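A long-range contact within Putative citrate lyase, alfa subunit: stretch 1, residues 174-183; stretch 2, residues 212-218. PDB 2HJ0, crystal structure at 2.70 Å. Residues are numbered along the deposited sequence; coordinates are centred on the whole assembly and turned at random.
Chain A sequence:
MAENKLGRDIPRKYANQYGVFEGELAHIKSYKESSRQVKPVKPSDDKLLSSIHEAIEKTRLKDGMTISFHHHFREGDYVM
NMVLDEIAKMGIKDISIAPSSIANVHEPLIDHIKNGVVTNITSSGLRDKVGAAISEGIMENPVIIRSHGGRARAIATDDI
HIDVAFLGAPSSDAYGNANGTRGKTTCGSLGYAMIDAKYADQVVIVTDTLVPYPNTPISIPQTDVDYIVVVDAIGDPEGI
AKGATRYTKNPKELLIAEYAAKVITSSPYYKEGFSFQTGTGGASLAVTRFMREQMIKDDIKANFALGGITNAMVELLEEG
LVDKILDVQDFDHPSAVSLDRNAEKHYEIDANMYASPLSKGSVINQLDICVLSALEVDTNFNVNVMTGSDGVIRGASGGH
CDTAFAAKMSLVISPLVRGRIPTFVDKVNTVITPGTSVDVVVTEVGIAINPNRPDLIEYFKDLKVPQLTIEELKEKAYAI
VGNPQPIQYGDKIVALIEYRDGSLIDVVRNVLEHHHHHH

Stretch 1 (174-183) AYGNANGTRG
Stretch 2 (212-218) PYPNTPI

Two mostly irregular segments lie side by side here and bury 516 Å² between them, counting both sides. They run in the same general direction: Tyr-175 lies beside Tyr-213, Asn-177 beside Asn-215, and Asn-179 beside Pro-217 and Ile-218, the CA atoms of Asn-179 and Ile-218 being 5.4 Å apart. Asparagine amides, rather than a backbone ladder, tie the two together.

Asn-177 has the most surface covered, 104 Å². Its backbone is extended (phi/psi -65/116), its CA-to-CB bond points toward the other stretch, and chi1 is m (-63°) with chi2 at -62°. The buried side chain thus packs against Tyr-213 and Ile-218: ND2 comes within 3.5 Å of Tyr-213 CE2, OD1 lies 3.7 Å from Ile-218 CD1, and both polar ends find hydrogen bonds outside this contact. Ile-218 (-123/107, chi1 m at -56°, chi2 t at 174°) points its CA-to-CB bond away, yet its CD1 still lies near that OD1. The carbonyl O of Asn-177 accepts a hydrogen bond from Asn-215 ND2 at 3.1 Å, with an N-H...O angle of 163°. Asn-215 (-82/144) reaches it with chi1 t (179°) and chi2 28°; a short amide side chain suits this place because it can supply an N-H to a buried carbonyl of the neighbouring stretch.

Beside Asn-177, Tyr-213 (-71/139, chi1 t at -172°, chi2 -78°) gives up 66 Å². Its CA-to-CB bond points toward stretch 1, and tyrosine suits the place because its flat ring offers carbon surface to Tyr-175 CB and Asn-177 ND2 while its OH is hydrogen-bonded elsewhere in the structure. Its ring edge meets Tyr-175, with Tyr-175 CB 3.7 Å from Tyr-213 CE2. The two rings form an oblique pair, centroids 5.9 Å apart and planes at 82°. Tyr-175 (-131/-8) has an off-rotamer chi1 of -140° and chi2 of 50°. Gly-176 then turns the chain at 116/-16, where a CB would jam against the preceding carbonyl O.

At the far end Asn-179 (-151/168, chi1 p at 68°, chi2 60°) makes the second cross-link: its ND2 donates to Pro-217 O at 2.9 Å, with an angle of 152°. The same amide braces its own loop, as Asn-179 OD1 accepts from Thr-181 N at 3.0 Å. One asparagine thereby uses its donor across the contact and its acceptor within its own stretch.

Pro-217 (-60/172, C-gamma exo) and Pro-214 (-96/141, C-gamma endo) both follow cis peptide bonds, which bend stretch 2. Pro-217 has 48 Å² covered; its CD lies 3.7 Å from Asn-179 ND2, a compact ring against the amide. Arg-182, with chi1 to chi3 all m, places NH1 3.8 Å from Thr-216 O at the exposed margin.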

# COMPACT_ATOMS: atom_id res chain seq x y z
N ALA A 174 1.82 9.97 16.25
CA ALA A 174 2.62 9.19 17.18
C ALA A 174 2.39 7.71 17.00
O ALA A 174 2.62 6.92 17.91
CB ALA A 174 2.31 9.60 18.61
N TYR A 175 1.93 7.33 15.83
CA TYR A 175 1.72 5.91 15.58
C TYR A 175 2.34 5.48 14.27
O TYR A 175 2.36 4.29 13.97
CB TYR A 175 0.22 5.60 15.60
CG TYR A 175 -0.12 4.30 16.29
CD1 TYR A 175 0.38 4.02 17.57
CD2 TYR A 175 -0.96 3.38 15.71
CE1 TYR A 175 0.03 2.86 18.25
CE2 TYR A 175 -1.32 2.21 16.38
CZ TYR A 175 -0.82 1.96 17.65
OH TYR A 175 -1.21 0.83 18.34
N GLY A 176 2.82 6.45 13.48
CA GLY A 176 3.45 6.13 12.21
C GLY A 176 2.85 6.60 10.88
O GLY A 176 3.54 6.54 9.85
N ASN A 177 1.59 7.01 10.85
CA ASN A 177 0.99 7.48 9.60
C ASN A 177 1.74 8.77 9.21
O ASN A 177 1.69 9.77 9.93
CB ASN A 177 -0.50 7.78 9.79
CG ASN A 177 -1.30 6.54 10.14
OD1 ASN A 177 -1.38 5.59 9.35
ND2 ASN A 177 -1.92 6.55 11.32
N ALA A 178 2.44 8.74 8.08
CA ALA A 178 3.22 9.89 7.63
C ALA A 178 2.99 10.27 6.17
O ALA A 178 2.52 9.46 5.37
CB ALA A 178 4.70 9.58 7.83
N ASN A 179 3.30 11.51 5.82
CA ASN A 179 3.15 11.93 4.44
C ASN A 179 4.18 13.01 4.15
O ASN A 179 4.82 13.51 5.08
CB ASN A 179 1.71 12.42 4.14
CG ASN A 179 1.34 13.71 4.85
OD1 ASN A 179 1.98 14.74 4.64
ND2 ASN A 179 0.30 13.67 5.67
N GLY A 180 4.37 13.34 2.88
CA GLY A 180 5.36 14.35 2.56
C GLY A 180 4.78 15.66 2.07
O GLY A 180 5.50 16.48 1.51
N THR A 181 3.48 15.86 2.29
CA THR A 181 2.83 17.07 1.84
C THR A 181 2.28 17.93 2.96
O THR A 181 1.51 18.85 2.72
CB THR A 181 1.68 16.72 0.90
OG1 THR A 181 0.78 15.82 1.57
CG2 THR A 181 2.22 16.07 -0.38
N ARG A 182 2.65 17.63 4.20
CA ARG A 182 2.19 18.42 5.33
C ARG A 182 3.36 18.55 6.29
O ARG A 182 4.09 17.59 6.53
CB ARG A 182 1.03 17.70 6.03
CG ARG A 182 -0.13 17.35 5.12
CD ARG A 182 -0.77 18.60 4.56
NE ARG A 182 -1.11 19.55 5.63
CZ ARG A 182 -2.00 19.31 6.59
NH1 ARG A 182 -2.66 18.16 6.62
NH2 ARG A 182 -2.23 20.24 7.52
N GLY A 183 3.55 19.74 6.85
CA GLY A 183 4.65 19.97 7.77
C GLY A 183 5.44 21.22 7.43
O GLY A 183 5.18 21.85 6.40
N PRO A 212 -1.64 15.28 15.39
CA PRO A 212 -2.53 14.42 16.17
C PRO A 212 -3.09 13.29 15.31
O PRO A 212 -3.31 13.45 14.10
CB PRO A 212 -3.62 15.39 16.66
CG PRO A 212 -3.61 16.48 15.60
CD PRO A 212 -2.15 16.67 15.31
N TYR A 213 -3.31 12.14 15.94
CA TYR A 213 -3.82 10.96 15.27
C TYR A 213 -5.29 11.11 14.90
O TYR A 213 -6.08 11.65 15.67
CB TYR A 213 -3.66 9.75 16.20
CG TYR A 213 -3.98 8.41 15.58
CD1 TYR A 213 -5.30 7.99 15.40
CD2 TYR A 213 -2.96 7.57 15.14
CE1 TYR A 213 -5.59 6.76 14.80
CE2 TYR A 213 -3.24 6.35 14.55
CZ TYR A 213 -4.56 5.95 14.37
OH TYR A 213 -4.83 4.75 13.76
N PRO A 214 -5.67 10.65 13.70
CA PRO A 214 -4.83 10.00 12.69
C PRO A 214 -4.38 11.03 11.65
O PRO A 214 -5.15 11.91 11.28
CB PRO A 214 -5.77 8.98 12.07
CG PRO A 214 -7.08 9.76 12.07
CD PRO A 214 -7.09 10.34 13.46
N ASN A 215 -3.14 10.92 11.19
CA ASN A 215 -2.62 11.85 10.20
C ASN A 215 -3.07 11.40 8.81
O ASN A 215 -3.17 10.20 8.54
CB ASN A 215 -1.09 11.89 10.29
CG ASN A 215 -0.46 12.82 9.25
OD1 ASN A 215 -1.08 13.80 8.83
ND2 ASN A 215 0.79 12.54 8.86
N THR A 216 -3.37 12.37 7.95
CA THR A 216 -3.79 12.10 6.58
C THR A 216 -3.45 13.30 5.69
O THR A 216 -3.43 14.43 6.16
CB THR A 216 -5.31 11.83 6.48
OG1 THR A 216 -6.04 12.85 7.18
CG2 THR A 216 -5.67 10.47 7.06
N PRO A 217 -3.15 13.07 4.40
CA PRO A 217 -3.09 11.78 3.69
C PRO A 217 -2.06 10.86 4.33
O PRO A 217 -1.28 11.29 5.18
CB PRO A 217 -2.66 12.17 2.28
CG PRO A 217 -2.97 13.61 2.18
CD PRO A 217 -2.69 14.16 3.54
N ILE A 218 -2.04 9.61 3.89
CA ILE A 218 -1.10 8.62 4.43
C ILE A 218 -0.23 8.01 3.34
O ILE A 218 -0.70 7.22 2.54
CB ILE A 218 -1.87 7.52 5.13
CG1 ILE A 218 -2.77 8.14 6.21
CG2 ILE A 218 -0.91 6.51 5.68
CD1 ILE A 218 -3.71 7.16 6.91